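Local coordinates for protein phosphoribosyl-glycinamide (GAR) synthetase (Cryptococcus neoformans var. grubii serotype A, PDB 7LVO) that catalyses, through its glycinamide ribonucleotide synthetase half, the ATP-dependent joining of glycine to 5-phosphoribosylamine, the second step of de novo purine biosynthesis, at residues A[145-150]-A[227-232]; A[187-192]-A[233-238]. All blocks are in the same frame, centred on the assembly; numbering follows the deposited sequence.

Interaction 1: residues A[145-150]-A[227-232]; sequences SKSLSK and GDEVVV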
loop_
_atom_site.group_PDB
_atom_site.type_symbol
_atom_site.label_atom_id
_atom_site.label_comp_id
_atom_site.label_asym_id
_atom_site.label_seq_id
_atom_site.Cartn_x
_atom_site.Cartn_y
_atom_site.Cartn_z
ATOM N N SER A 145 3.122 2.066 -14.333
ATOM C CA SER A 145 2.544 2.451 -15.621
ATOM C C SER A 145 1.131 1.886 -15.717
ATOM O O SER A 145 0.943 0.699 -16.005
ATOM C CB SER A 145 3.402 1.961 -16.784
ATOM O OG SER A 145 2.714 2.098 -18.019
ATOM N N LYS A 146 0.135 2.743 -15.486
ATOM C CA LYS A 146 -1.249 2.298 -15.594
ATOM C C LYS A 146 -1.550 1.801 -16.996
ATOM O O LYS A 146 -2.297 0.831 -17.171
ATOM C CB LYS A 146 -2.198 3.436 -15.208
ATOM C CG LYS A 146 -2.011 3.936 -13.784
ATOM C CD LYS A 146 -3.001 5.043 -13.451
ATOM C CE LYS A 146 -2.749 5.615 -12.065
ATOM N NZ LYS A 146 -2.863 4.579 -11.003
ATOM N N SER A 147 -0.971 2.447 -18.015
ATOM C CA SER A 147 -1.192 2.011 -19.389
ATOM C C SER A 147 -0.697 0.585 -19.593
ATOM O O SER A 147 -1.402 -0.260 -20.162
ATOM C CB SER A 147 -0.497 2.967 -20.358
ATOM O OG SER A 147 0.899 2.989 -20.133
ATOM N N LEU A 148 0.523 0.296 -19.137
ATOM C CA LEU A 148 1.037 -1.065 -19.229
ATOM C C LEU A 148 0.174 -2.035 -18.428
ATOM O O LEU A 148 -0.108 -3.151 -18.885
ATOM C CB LEU A 148 2.488 -1.107 -18.750
ATOM C CG LEU A 148 3.172 -2.474 -18.724
ATOM C CD1 LEU A 148 4.688 -2.305 -18.806
ATOM C CD2 LEU A 148 2.805 -3.274 -17.476
ATOM N N SER A 149 -0.262 -1.625 -17.238
ATOM C CA SER A 149 -1.046 -2.519 -16.393
ATOM C C SER A 149 -2.367 -2.881 -17.053
ATOM O O SER A 149 -2.792 -4.044 -17.020
ATOM C CB SER A 149 -1.292 -1.875 -15.028
ATOM O OG SER A 149 -2.205 -0.804 -15.129
ATOM N N LYS A 150 -3.037 -1.899 -17.659
ATOM C CA LYS A 150 -4.309 -2.182 -18.316
ATOM C C LYS A 150 -4.110 -3.092 -19.522
ATOM O O LYS A 150 -4.908 -4.010 -19.752
ATOM C CB LYS A 150 -4.987 -0.877 -18.728
ATOM C CG LYS A 150 -5.322 0.040 -17.560
ATOM C CD LYS A 150 -6.475 -0.484 -16.710
ATOM C CE LYS A 150 -7.798 -0.470 -17.480
ATOM N NZ LYS A 150 -8.970 -0.748 -16.595
ATOM N N GLY A 227 2.153 12.369 -16.890
ATOM C CA GLY A 227 1.174 12.541 -17.938
ATOM C C GLY A 227 1.666 12.274 -19.341
ATOM O O GLY A 227 0.927 12.523 -20.296
ATOM N N ASP A 228 2.897 11.782 -19.503
ATOM C CA ASP A 228 3.384 11.444 -20.838
ATOM C C ASP A 228 2.470 10.435 -21.519
ATOM O O ASP A 228 2.383 10.406 -22.753
ATOM C CB ASP A 228 4.812 10.902 -20.756
ATOM C CG ASP A 228 5.807 11.948 -20.292
ATOM O OD1 ASP A 228 5.380 13.084 -19.993
ATOM O OD2 ASP A 228 7.015 11.636 -20.224
ATOM N N GLU A 229 1.794 9.596 -20.737
ATOM C CA GLU A 229 0.754 8.704 -21.229
ATOM C C GLU A 229 -0.448 8.822 -20.303
ATOM O O GLU A 229 -0.306 9.110 -19.109
ATOM C CB GLU A 229 1.237 7.255 -21.303
ATOM C CG GLU A 229 2.347 7.030 -22.318
ATOM C CD GLU A 229 2.910 5.620 -22.269
ATOM O OE1 GLU A 229 2.634 4.902 -21.286
ATOM O OE2 GLU A 229 3.629 5.230 -23.215
ATOM N N VAL A 230 -1.637 8.600 -20.860
ATOM C CA VAL A 230 -2.885 8.757 -20.128
ATOM C C VAL A 230 -3.786 7.567 -20.424
ATOM O O VAL A 230 -3.840 7.082 -21.561
ATOM C CB VAL A 230 -3.591 10.082 -20.494
ATOM C CG1 VAL A 230 -3.958 10.105 -21.969
ATOM C CG2 VAL A 230 -4.830 10.283 -19.630
ATOM N N VAL A 231 -4.492 7.099 -19.398
ATOM C CA VAL A 231 -5.455 6.014 -19.520
ATOM C C VAL A 231 -6.852 6.597 -19.358
ATOM O O VAL A 231 -7.128 7.302 -18.380
ATOM C CB VAL A 231 -5.199 4.914 -18.475
ATOM C CG1 VAL A 231 -6.363 3.933 -18.446
ATOM C CG2 VAL A 231 -3.893 4.193 -18.763
ATOM N N VAL A 232 -7.729 6.301 -20.314
ATOM C CA VAL A 232 -9.133 6.684 -20.262
ATOM C C VAL A 232 -9.942 5.400 -20.173
ATOM O O VAL A 232 -9.918 4.582 -21.102
ATOM C CB VAL A 232 -9.547 7.515 -21.487
ATOM C CG1 VAL A 232 -11.000 7.934 -21.379
ATOM C CG2 VAL A 232 -8.639 8.729 -21.635
#

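Interaction 2: residues A[187-192]-A[233-238]; sequences RSVIKA and EEYLSG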
loop_
_atom_site.group_PDB
_atom_site.type_symbol
_atom_site.label_atom_id
_atom_site.label_comp_id
_atom_site.label_asym_id
_atom_site.label_seq_id
_atom_site.Cartn_x
_atom_site.Cartn_y
_atom_site.Cartn_z
ATOM N N ARG A 187 -19.801 7.746 -17.954
ATOM C CA ARG A 187 -18.768 8.491 -17.249
ATOM C C ARG A 187 -17.408 7.865 -17.522
ATOM O O ARG A 187 -17.282 6.640 -17.607
ATOM C CB ARG A 187 -19.037 8.523 -15.741
ATOM C CG ARG A 187 -20.360 9.174 -15.361
ATOM C CD ARG A 187 -20.482 9.317 -13.853
ATOM N NE ARG A 187 -19.408 10.136 -13.302
ATOM C CZ ARG A 187 -19.288 10.454 -12.021
ATOM N NH1 ARG A 187 -20.166 10.038 -11.122
ATOM N NH2 ARG A 187 -18.266 11.211 -11.632
ATOM N N SER A 188 -16.393 8.714 -17.652
ATOM C CA SER A 188 -15.034 8.286 -17.937
ATOM C C SER A 188 -14.122 8.648 -16.773
ATOM O O SER A 188 -14.416 9.549 -15.981
ATOM C CB SER A 188 -14.503 8.929 -19.229
ATOM O OG SER A 188 -15.301 8.571 -20.343
ATOM N N VAL A 189 -13.007 7.927 -16.679
ATOM C CA VAL A 189 -11.973 8.176 -15.684
ATOM C C VAL A 189 -10.669 8.436 -16.423
ATOM O O VAL A 189 -10.247 7.622 -17.253
ATOM C CB VAL A 189 -11.821 6.995 -14.708
ATOM C CG1 VAL A 189 -10.831 7.342 -13.611
ATOM C CG2 VAL A 189 -13.172 6.611 -14.120
ATOM N N ILE A 190 -10.037 9.567 -16.125
ATOM C CA ILE A 190 -8.792 9.978 -16.767
ATOM C C ILE A 190 -7.670 9.803 -15.755
ATOM O O ILE A 190 -7.646 10.484 -14.721
ATOM C CB ILE A 190 -8.865 11.427 -17.269
ATOM C CG1 ILE A 190 -10.010 11.580 -18.272
ATOM C CG2 ILE A 190 -7.539 11.844 -17.892
ATOM C CD1 ILE A 190 -10.196 12.998 -18.780
ATOM N N LYS A 191 -6.742 8.897 -16.054
ATOM C CA LYS A 191 -5.644 8.569 -15.160
ATOM C C LYS A 191 -4.310 8.857 -15.834
ATOM O O LYS A 191 -4.104 8.511 -16.999
ATOM C CB LYS A 191 -5.691 7.095 -14.743
ATOM C CG LYS A 191 -6.944 6.693 -13.980
ATOM C CD LYS A 191 -6.872 5.233 -13.566
ATOM C CE LYS A 191 -8.092 4.822 -12.760
ATOM N NZ LYS A 191 -8.004 3.391 -12.341
ATOM N N ALA A 192 -3.408 9.491 -15.091
ATOM C CA ALA A 192 -2.035 9.672 -15.548
ATOM C C ALA A 192 -1.263 8.376 -15.335
ATOM O O ALA A 192 -1.228 7.842 -14.221
ATOM C CB ALA A 192 -1.369 10.822 -14.799
ATOM N N GLU A 233 -10.656 5.223 -19.061
ATOM C CA GLU A 233 -11.377 3.981 -18.814
ATOM C C GLU A 233 -12.751 4.279 -18.239
ATOM O O GLU A 233 -13.022 5.379 -17.752
ATOM C CB GLU A 233 -10.599 3.062 -17.863
ATOM C CG GLU A 233 -10.391 3.637 -16.482
ATOM C CD GLU A 233 -9.606 2.706 -15.578
ATOM O OE1 GLU A 233 -8.723 1.994 -16.090
ATOM O OE2 GLU A 233 -9.883 2.691 -14.357
ATOM N N GLU A 234 -13.618 3.272 -18.297
ATOM C CA GLU A 234 -14.995 3.434 -17.857
ATOM C C GLU A 234 -15.069 3.621 -16.346
ATOM O O GLU A 234 -14.372 2.947 -15.581
ATOM C CB GLU A 234 -15.827 2.219 -18.272
ATOM C CG GLU A 234 -17.308 2.335 -17.946
ATOM C CD GLU A 234 -18.114 1.157 -18.461
ATOM O OE1 GLU A 234 -17.514 0.231 -19.042
ATOM O OE2 GLU A 234 -19.347 1.156 -18.282
ATOM N N TYR A 235 -15.925 4.545 -15.920
ATOM C CA TYR A 235 -16.195 4.752 -14.503
ATOM C C TYR A 235 -17.128 3.652 -14.012
ATOM O O TYR A 235 -18.249 3.510 -14.516
ATOM C CB TYR A 235 -16.812 6.131 -14.275
ATOM C CG TYR A 235 -17.252 6.388 -12.853
ATOM C CD1 TYR A 235 -16.373 6.910 -11.914
ATOM C CD2 TYR A 235 -18.552 6.114 -12.449
ATOM C CE1 TYR A 235 -16.774 7.150 -10.614
ATOM C CE2 TYR A 235 -18.963 6.349 -11.150
ATOM C CZ TYR A 235 -18.071 6.866 -10.237
ATOM O OH TYR A 235 -18.480 7.103 -8.941
ATOM N N LEU A 236 -16.669 2.877 -13.037
ATOM C CA LEU A 236 -17.443 1.771 -12.494
ATOM C C LEU A 236 -18.014 2.143 -11.130
ATOM O O LEU A 236 -17.441 2.951 -10.393
ATOM C CB LEU A 236 -16.582 0.513 -12.374
ATOM C CG LEU A 236 -15.957 0.000 -13.670
ATOM C CD1 LEU A 236 -15.128 -1.257 -13.402
ATOM C CD2 LEU A 236 -17.017 -0.268 -14.721
ATOM N N SER A 237 -19.151 1.538 -10.801
ATOM C CA SER A 237 -19.841 1.776 -9.544
ATOM C C SER A 237 -19.840 0.503 -8.709
ATOM O O SER A 237 -20.040 -0.596 -9.234
ATOM C CB SER A 237 -21.281 2.240 -9.791
ATOM O OG SER A 237 -21.308 3.425 -10.565
ATOM N N GLY A 238 -19.627 0.662 -7.408
ATOM C CA GLY A 238 -19.613 -0.454 -6.495
ATOM C C GLY A 238 -18.611 -0.259 -5.376
ATOM O O GLY A 238 -17.731 0.602 -5.452
#

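Interaction 1: residues A[145-150]-A[227-232]
S147, in the first turn of helix 146-155, faces V231 of strand 229-234 with their CA atoms 5.8 Å apart. The short axes of helix 146-150 and strand 229-232 come within 8.3 Å, their N-to-C directions 47° apart, and the strand turns E229 and V231 toward the helix while V230 points the other way. V231 makes the apolar part of the contact. Its CG2, anti to the carbonyl carbon, presses on the backbone of the first turn, 3.5 Å from S147 N, and also meets CB of K146 and of S147. Its other branch, CG1, lies against the bent chain of K150, 4.1 Å from K150 CG. Two residues earlier in the strand the contact turns polar. S147 OG sits between its own backbone N and carbonyl carbon (chi1 61°), which aims it at the strand, and donates to E229 OE1 over 2.8 Å. The hydroxyl meets the carboxylate on its syn side, 32° out of plane, at the tip of an extended glutamate chain. Beside it S145 N-caps the helix: L148 N donates to S145 OG across 3.0 Å in a fairly straight bond. K150 NZ turns to T160 OG1 and A161 O, just ahead of strand 163-167, and forms a salt bridge with E233 OE1, whereas K146 leads away toward E331, a predicted magnesium ligand, in a long, weak ion pair. The arrangement is a helix start laid on one face of the antiparallel sheet formed by strands 163-167, 229-234, 188-192 and 201-202. It belongs to the ATP-grasp domain, and the strand lies within the predicted ATP-binding region.

Interaction 2: residues A[187-192]-A[233-238]
R187 and Y235 run side by side and point the same way, just beyond the paired ends of strands 188-192 and 229-234. R187 CB lies 3.6 Å from Y235 CB. With CG beside the backbone N (chi1 -60°) the chain travels along the tyrosine, CD and then NE passing over Y235 CD2, and a bend at chi3 brings CZ above the ring centre, 4.2 Å from the centroid. NH1 reaches the far end of the ring, 3.9 Å from Y235 CE2 and CZ. Guanidinium and ring planes are 18° apart, a flat cation-pi stack. V189 CG2 comes to the ring at its edge, in plane, and also packs on Y235 CB. The backbones beneath form an antiparallel ladder in the ATP-grasp domain: V189 and E233 are a hydrogen-bonded pair, linked by V189 N to E233 O (2.8 Å) and E233 N to V189 O (3.0 Å), and Y235 N continues it to R187 O. On the face carrying V189 and E233, the extended K191 chain reaches over to E233. K191 NZ forms a salt bridge with E233 OE2 at 2.8 Å, approaching from above the carboxylate plane.

Both interactions use strand 229-234: residues 227-232 receive a helix on one face in interaction 1, while residues 233-234, at its end, pair with strand 188-192 in interaction 2. Each is partly buried: S147, V231 and K150 are buried in interaction 1, and V189, K191 and E233 in interaction 2, with E229, R187 and Y235 partly exposed. Interaction 1 has no backbone hydrogen bond between its segments and relies on valine packing and one hydroxyl-carboxylate bond; interaction 2 is backbone-bonded, with a buried ion pair at one end and a cation-pi stack at the other. They join at the E233 carboxylate, which holds K150 and K191. A probable V231 N to K191 O bond carries the strand pairing on into interaction 1.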